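PDB 4B7O: iron-regulated outer membrane protein from Neisseria meningitidis, which is a TonB-dependent outer membrane transporter for iron, probably taking up iron-siderophore complexes across the outer membrane. Local coordinates for residues A[542-547]-A[551-556]; A[64-69]-A[503-508]. All coordinates share one frame; numbering follows the deposited sequence.

Interaction 1 (A[542-547]-A[551-556]); sequences IGFNYN and FAANGS
Phe544 pairs with Gly555, and Tyr546 with Ala553, along two antiparallel strands of a beta hairpin. Four backbone hydrogen bonds tie these hydrogen-bonded pairs. The straightest runs from Tyr546 N to Ala553 O, at 2.8 Å. Its N-H...O angle is 175°. The pair at the Phe544 end is longer, with Phe544 N 3.2 Å from Gly555 O. Gly543-Ser556, Asn545-Asn554 and Asn547-Ala552 form the non-hydrogen-bonded pairs. CA-H...O contacts add to these bonds, as from Ser556 CA to Ile542 O (3.2 Å).

The aromatic contacts lie on the face that carries Phe544 and Tyr546. With CG between its backbone N and carbonyl carbon (chi1 80°), the Phe544 ring lies across the neighbouring strand. One ring face sits over Gly555 N and Asn554 CA, and the latter makes a CH-pi contact 4.1 Å from the ring centroid. Gly555 has no side chain to stand in the way of the ring. Tyr546 CE2 lies 3.8 Å from Phe551 CD2, at the edge of the phenylalanine ring, and the two side chains cross at about a right angle. Tyr546 OH bonds to Asp548 in the turn.

The other face carries Asn545, Asn547, Asn554 and Ser556, with Ala552 among them. Asn545 ND2 rests 3.5 Å from Asn554 CB. Asn545 OD1 accepts from Gly64 N, and Ser556 OG is bonded to Ser65 N.

The chemistry thus splits by face: aromatic rings pack on one side of the barrel wall, while on the other Asn545 and Ser556 reach the plug with their polar ends.

Interaction 2 (A[64-69]-A[503-508]); sequences GSKIRT and SHNYAS
Lys66 reaches from the plug segment to Ser503 and Asn505 on the barrel strand. The tighter part is at Ser503. Lys66 CD lies 3.8 Å from Ser503 OG, and CE is almost as near. This is packing of methylene groups against a hydroxyl oxygen. The lysine is extended through its first three torsions, with CG anti to the backbone N (chi1 -178°). It bends only at its last torsion, chi4 68°, where NZ turns off the line of the chain.

The looser part is at Asn505, where Lys66 CE comes no nearer than 4.2 Å to ND2. The backbones stand well apart, with Lys66 CA 9.7 Å from Ser503 CA. This looser side is still buried and does not face open solvent.

The polar ends are held by other residues. Lys66 NZ forms a salt bridge with Glu541 of the adjacent barrel strand and bonds to the carbonyls of Lys151 and Ala153. Asn505 ND2 also donates to Ala153 O, so one plug carbonyl receives both side chains. The arrangement is a plug-barrel interface of the TonB-dependent receptor fold, in which polar residues of the inner barrel wall meet the enclosed plug.

Interaction 1 is a surface contact within the barrel wall, whereas interaction 2 is buried between plug and barrel. The 542-547/551-556 contact joins consecutive strands through backbone bonds and buries 468 Å². The 64-69/503-508 contact joins parts distant in sequence, buries 80 Å² and depends on one long side chain. Strands 498-509 and 535-547 are neighbours in the barrel, so the two contacts share a region of wall. They also touch directly, since residues 64-65 bond to both hairpin strands. Lys66, next along the plug segment, reaches strand 498-509.

Interaction 1 (A[542-547]-A[551-556])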
loop_
_atom_site.group_PDB
_atom_site.type_symbol
_atom_site.label_atom_id
_atom_site.label_comp_id
_atom_site.label_asym_id
_atom_site.label_seq_id
_atom_site.Cartn_x
_atom_site.Cartn_y
_atom_site.Cartn_z
ATOM N N ILE A 542 -14.298 -17.761 3.813
ATOM C CA ILE A 542 -14.035 -19.135 3.394
ATOM C C ILE A 542 -13.183 -19.117 2.130
ATOM O O ILE A 542 -13.227 -18.156 1.375
ATOM C CB ILE A 542 -15.346 -19.918 3.274
ATOM C CG1 ILE A 542 -16.343 -19.121 2.459
ATOM C CG2 ILE A 542 -16.006 -20.089 4.682
ATOM C CD1 ILE A 542 -17.502 -19.995 2.065
ATOM N N GLY A 543 -12.371 -20.143 1.893
ATOM C CA GLY A 543 -11.647 -20.170 0.622
ATOM C C GLY A 543 -11.349 -21.581 0.236
ATOM O O GLY A 543 -11.662 -22.462 0.978
ATOM N N PHE A 544 -10.723 -21.773 -0.913
ATOM C CA PHE A 544 -10.316 -23.081 -1.400
ATOM C C PHE A 544 -9.157 -22.845 -2.386
ATOM O O PHE A 544 -8.975 -21.735 -2.960
ATOM C CB PHE A 544 -11.527 -23.837 -2.090
ATOM C CG PHE A 544 -11.754 -23.386 -3.448
ATOM C CD1 PHE A 544 -11.029 -23.919 -4.466
ATOM C CD2 PHE A 544 -12.550 -22.285 -3.693
ATOM C CE1 PHE A 544 -11.148 -23.396 -5.762
ATOM C CE2 PHE A 544 -12.690 -21.771 -4.975
ATOM C CZ PHE A 544 -11.979 -22.322 -6.012
ATOM N N ASN A 545 -8.346 -23.859 -2.581
ATOM C CA ASN A 545 -7.240 -23.718 -3.542
ATOM C C ASN A 545 -7.158 -25.045 -4.187
ATOM O O ASN A 545 -7.255 -26.055 -3.517
ATOM C CB ASN A 545 -5.924 -23.424 -2.820
ATOM C CG ASN A 545 -5.977 -22.112 -2.043
ATOM O OD1 ASN A 545 -6.522 -22.043 -0.930
ATOM N ND2 ASN A 545 -5.472 -21.032 -2.661
ATOM N N TYR A 546 -6.996 -25.052 -5.489
ATOM C CA TYR A 546 -6.803 -26.260 -6.206
ATOM C C TYR A 546 -5.571 -26.127 -7.039
ATOM O O TYR A 546 -5.373 -25.105 -7.654
ATOM C CB TYR A 546 -8.023 -26.561 -7.101
ATOM C CG TYR A 546 -7.768 -27.747 -8.017
ATOM C CD1 TYR A 546 -8.008 -29.062 -7.606
ATOM C CD2 TYR A 546 -7.172 -27.560 -9.240
ATOM C CE1 TYR A 546 -7.722 -30.126 -8.437
ATOM C CE2 TYR A 546 -6.880 -28.614 -10.054
ATOM C CZ TYR A 546 -7.182 -29.891 -9.664
ATOM O OH TYR A 546 -6.848 -30.892 -10.556
ATOM N N ASN A 547 -4.758 -27.180 -7.120
ATOM C CA ASN A 547 -3.561 -27.173 -7.995
ATOM C C ASN A 547 -3.077 -28.581 -8.381
ATOM O O ASN A 547 -2.708 -29.358 -7.499
ATOM C CB ASN A 547 -2.404 -26.434 -7.298
ATOM C CG ASN A 547 -1.167 -26.290 -8.197
ATOM O OD1 ASN A 547 -1.243 -26.385 -9.404
ATOM N ND2 ASN A 547 -0.021 -26.102 -7.589
ATOM N N PHE A 551 -3.548 -27.311 -14.038
ATOM C CA PHE A 551 -4.664 -26.437 -13.823
ATOM C C PHE A 551 -4.558 -26.037 -12.370
ATOM O O PHE A 551 -4.128 -26.845 -11.541
ATOM C CB PHE A 551 -5.975 -27.139 -14.172
ATOM C CG PHE A 551 -7.185 -26.268 -14.016
ATOM C CD1 PHE A 551 -7.420 -25.198 -14.884
ATOM C CD2 PHE A 551 -8.090 -26.483 -12.996
ATOM C CE1 PHE A 551 -8.532 -24.346 -14.720
ATOM C CE2 PHE A 551 -9.216 -25.636 -12.832
ATOM C CZ PHE A 551 -9.431 -24.559 -13.687
ATOM N N ALA A 552 -4.833 -24.763 -12.092
ATOM C CA ALA A 552 -4.892 -24.232 -10.728
ATOM C C ALA A 552 -6.128 -23.312 -10.577
ATOM O O ALA A 552 -6.590 -22.699 -11.550
ATOM C CB ALA A 552 -3.616 -23.461 -10.398
ATOM N N ALA A 553 -6.671 -23.211 -9.370
ATOM C CA ALA A 553 -7.785 -22.301 -9.163
ATOM C C ALA A 553 -7.813 -21.918 -7.702
ATOM O O ALA A 553 -7.175 -22.575 -6.887
ATOM C CB ALA A 553 -9.148 -22.886 -9.642
ATOM N N ASN A 554 -8.528 -20.848 -7.376
ATOM C CA ASN A 554 -8.750 -20.519 -5.986
ATOM C C ASN A 554 -9.892 -19.540 -5.916
ATOM O O ASN A 554 -10.216 -18.916 -6.924
ATOM C CB ASN A 554 -7.488 -19.941 -5.352
ATOM C CG ASN A 554 -6.908 -18.844 -6.179
ATOM O OD1 ASN A 554 -7.333 -17.713 -6.070
ATOM N ND2 ASN A 554 -5.931 -19.175 -7.023
ATOM N N GLY A 555 -10.474 -19.414 -4.726
ATOM C CA GLY A 555 -11.586 -18.545 -4.498
ATOM C C GLY A 555 -11.674 -18.179 -3.022
ATOM O O GLY A 555 -11.067 -18.824 -2.186
ATOM N N SER A 556 -12.435 -17.137 -2.722
ATOM C CA SER A 556 -12.612 -16.672 -1.396
ATOM C C SER A 556 -13.950 -16.034 -1.365
ATOM O O SER A 556 -14.409 -15.562 -2.381
ATOM C CB SER A 556 -11.595 -15.575 -1.049
ATOM O OG SER A 556 -10.353 -16.102 -0.577
#

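Interaction 2 (A[64-69]-A[503-508])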
loop_
_atom_site.group_PDB
_atom_site.type_symbol
_atom_site.label_atom_id
_atom_site.label_comp_id
_atom_site.label_asym_id
_atom_site.label_seq_id
_atom_site.Cartn_x
_atom_site.Cartn_y
_atom_site.Cartn_z
ATOM N N GLY A 64 -7.345 -19.621 0.131
ATOM C CA GLY A 64 -8.130 -19.100 -0.922
ATOM C C GLY A 64 -7.347 -17.968 -1.586
ATOM O O GLY A 64 -6.193 -18.130 -1.991
ATOM N N SER A 65 -8.009 -16.834 -1.713
ATOM C CA SER A 65 -7.427 -15.655 -2.294
ATOM C C SER A 65 -7.000 -14.708 -1.161
ATOM O O SER A 65 -6.479 -13.620 -1.424
ATOM C CB SER A 65 -8.458 -14.970 -3.201
ATOM O OG SER A 65 -7.815 -14.212 -4.212
ATOM N N LYS A 66 -7.235 -15.124 0.090
ATOM C CA LYS A 66 -6.940 -14.301 1.254
ATOM C C LYS A 66 -5.483 -13.843 1.325
ATOM O O LYS A 66 -5.235 -12.725 1.730
ATOM C CB LYS A 66 -7.312 -15.007 2.539
ATOM C CG LYS A 66 -7.073 -14.169 3.764
ATOM C CD LYS A 66 -7.520 -14.869 5.048
ATOM C CE LYS A 66 -7.307 -13.952 6.238
ATOM N NZ LYS A 66 -8.259 -12.803 6.120
ATOM N N ILE A 67 -4.554 -14.697 0.897
ATOM C CA ILE A 67 -3.160 -14.459 1.062
ATOM C C ILE A 67 -2.470 -14.938 -0.169
ATOM O O ILE A 67 -2.488 -16.117 -0.445
ATOM C CB ILE A 67 -2.638 -15.200 2.301
ATOM C CG1 ILE A 67 -2.945 -14.350 3.541
ATOM C CG2 ILE A 67 -1.131 -15.400 2.229
ATOM C CD1 ILE A 67 -3.133 -15.142 4.795
ATOM N N ARG A 68 -1.900 -14.022 -0.951
ATOM C CA ARG A 68 -1.180 -14.407 -2.152
ATOM C C ARG A 68 0.263 -14.004 -1.943
ATOM O O ARG A 68 0.605 -12.816 -1.882
ATOM C CB ARG A 68 -1.803 -13.781 -3.380
ATOM C CG ARG A 68 -3.283 -14.175 -3.571
ATOM C CD ARG A 68 -3.914 -13.780 -4.911
ATOM N NE ARG A 68 -3.332 -14.455 -6.092
ATOM C CZ ARG A 68 -2.686 -13.834 -7.094
ATOM N NH1 ARG A 68 -2.515 -12.501 -7.106
ATOM N NH2 ARG A 68 -2.212 -14.542 -8.113
ATOM N N THR A 69 1.121 -14.985 -1.731
ATOM C CA THR A 69 2.491 -14.615 -1.465
ATOM C C THR A 69 3.305 -14.746 -2.761
ATOM O O THR A 69 2.989 -15.555 -3.626
ATOM C CB THR A 69 3.110 -15.284 -0.208
ATOM O OG1 THR A 69 4.204 -16.116 -0.565
ATOM C CG2 THR A 69 2.108 -16.085 0.604
ATOM N N SER A 503 -11.469 -18.568 8.274
ATOM C CA SER A 503 -10.917 -17.824 9.367
ATOM C C SER A 503 -11.972 -16.919 9.907
ATOM O O SER A 503 -12.877 -16.517 9.199
ATOM C CB SER A 503 -9.671 -17.002 8.957
ATOM O OG SER A 503 -9.596 -16.830 7.552
ATOM N N HIS A 504 -11.842 -16.618 11.180
ATOM C CA HIS A 504 -12.682 -15.632 11.847
ATOM C C HIS A 504 -11.691 -14.903 12.755
ATOM O O HIS A 504 -11.199 -15.497 13.738
ATOM C CB HIS A 504 -13.726 -16.376 12.652
ATOM C CG HIS A 504 -14.817 -15.515 13.221
ATOM N ND1 HIS A 504 -15.728 -14.922 12.454
ATOM C CD2 HIS A 504 -15.149 -15.207 14.531
ATOM C CE1 HIS A 504 -16.597 -14.245 13.217
ATOM N NE2 HIS A 504 -16.243 -14.414 14.488
ATOM N N ASN A 505 -11.348 -13.665 12.375
ATOM C CA ASN A 505 -10.294 -12.830 13.012
ATOM C C ASN A 505 -10.860 -11.500 13.510
ATOM O O ASN A 505 -11.613 -10.832 12.794
ATOM C CB ASN A 505 -9.196 -12.554 11.995
ATOM C CG ASN A 505 -8.583 -13.843 11.460
ATOM O OD1 ASN A 505 -8.831 -14.940 12.015
ATOM N ND2 ASN A 505 -7.764 -13.735 10.408
ATOM N N TYR A 506 -10.569 -11.154 14.747
ATOM C CA TYR A 506 -10.685 -9.807 15.212
ATOM C C TYR A 506 -9.345 -9.098 15.066
ATOM O O TYR A 506 -8.237 -9.721 15.206
ATOM C CB TYR A 506 -11.045 -9.811 16.705
ATOM C CG TYR A 506 -12.509 -10.036 16.923
ATOM C CD1 TYR A 506 -13.385 -8.977 16.877
ATOM C CD2 TYR A 506 -13.026 -11.335 17.101
ATOM C CE1 TYR A 506 -14.746 -9.169 17.038
ATOM C CE2 TYR A 506 -14.374 -11.535 17.277
ATOM C CZ TYR A 506 -15.224 -10.465 17.259
ATOM O OH TYR A 506 -16.566 -10.665 17.432
ATOM N N ALA A 507 -9.431 -7.798 14.767
ATOM C CA ALA A 507 -8.226 -6.905 14.796
ATOM C C ALA A 507 -8.647 -5.477 15.023
ATOM O O ALA A 507 -9.795 -5.069 14.690
ATOM C CB ALA A 507 -7.358 -7.054 13.507
ATOM N N SER A 508 -7.746 -4.701 15.628
ATOM C CA SER A 508 -8.066 -3.278 15.858
ATOM C C SER A 508 -7.044 -2.356 15.226
ATOM O O SER A 508 -5.878 -2.705 15.091
ATOM C CB SER A 508 -8.237 -2.940 17.339
ATOM O OG SER A 508 -7.187 -3.559 18.061
#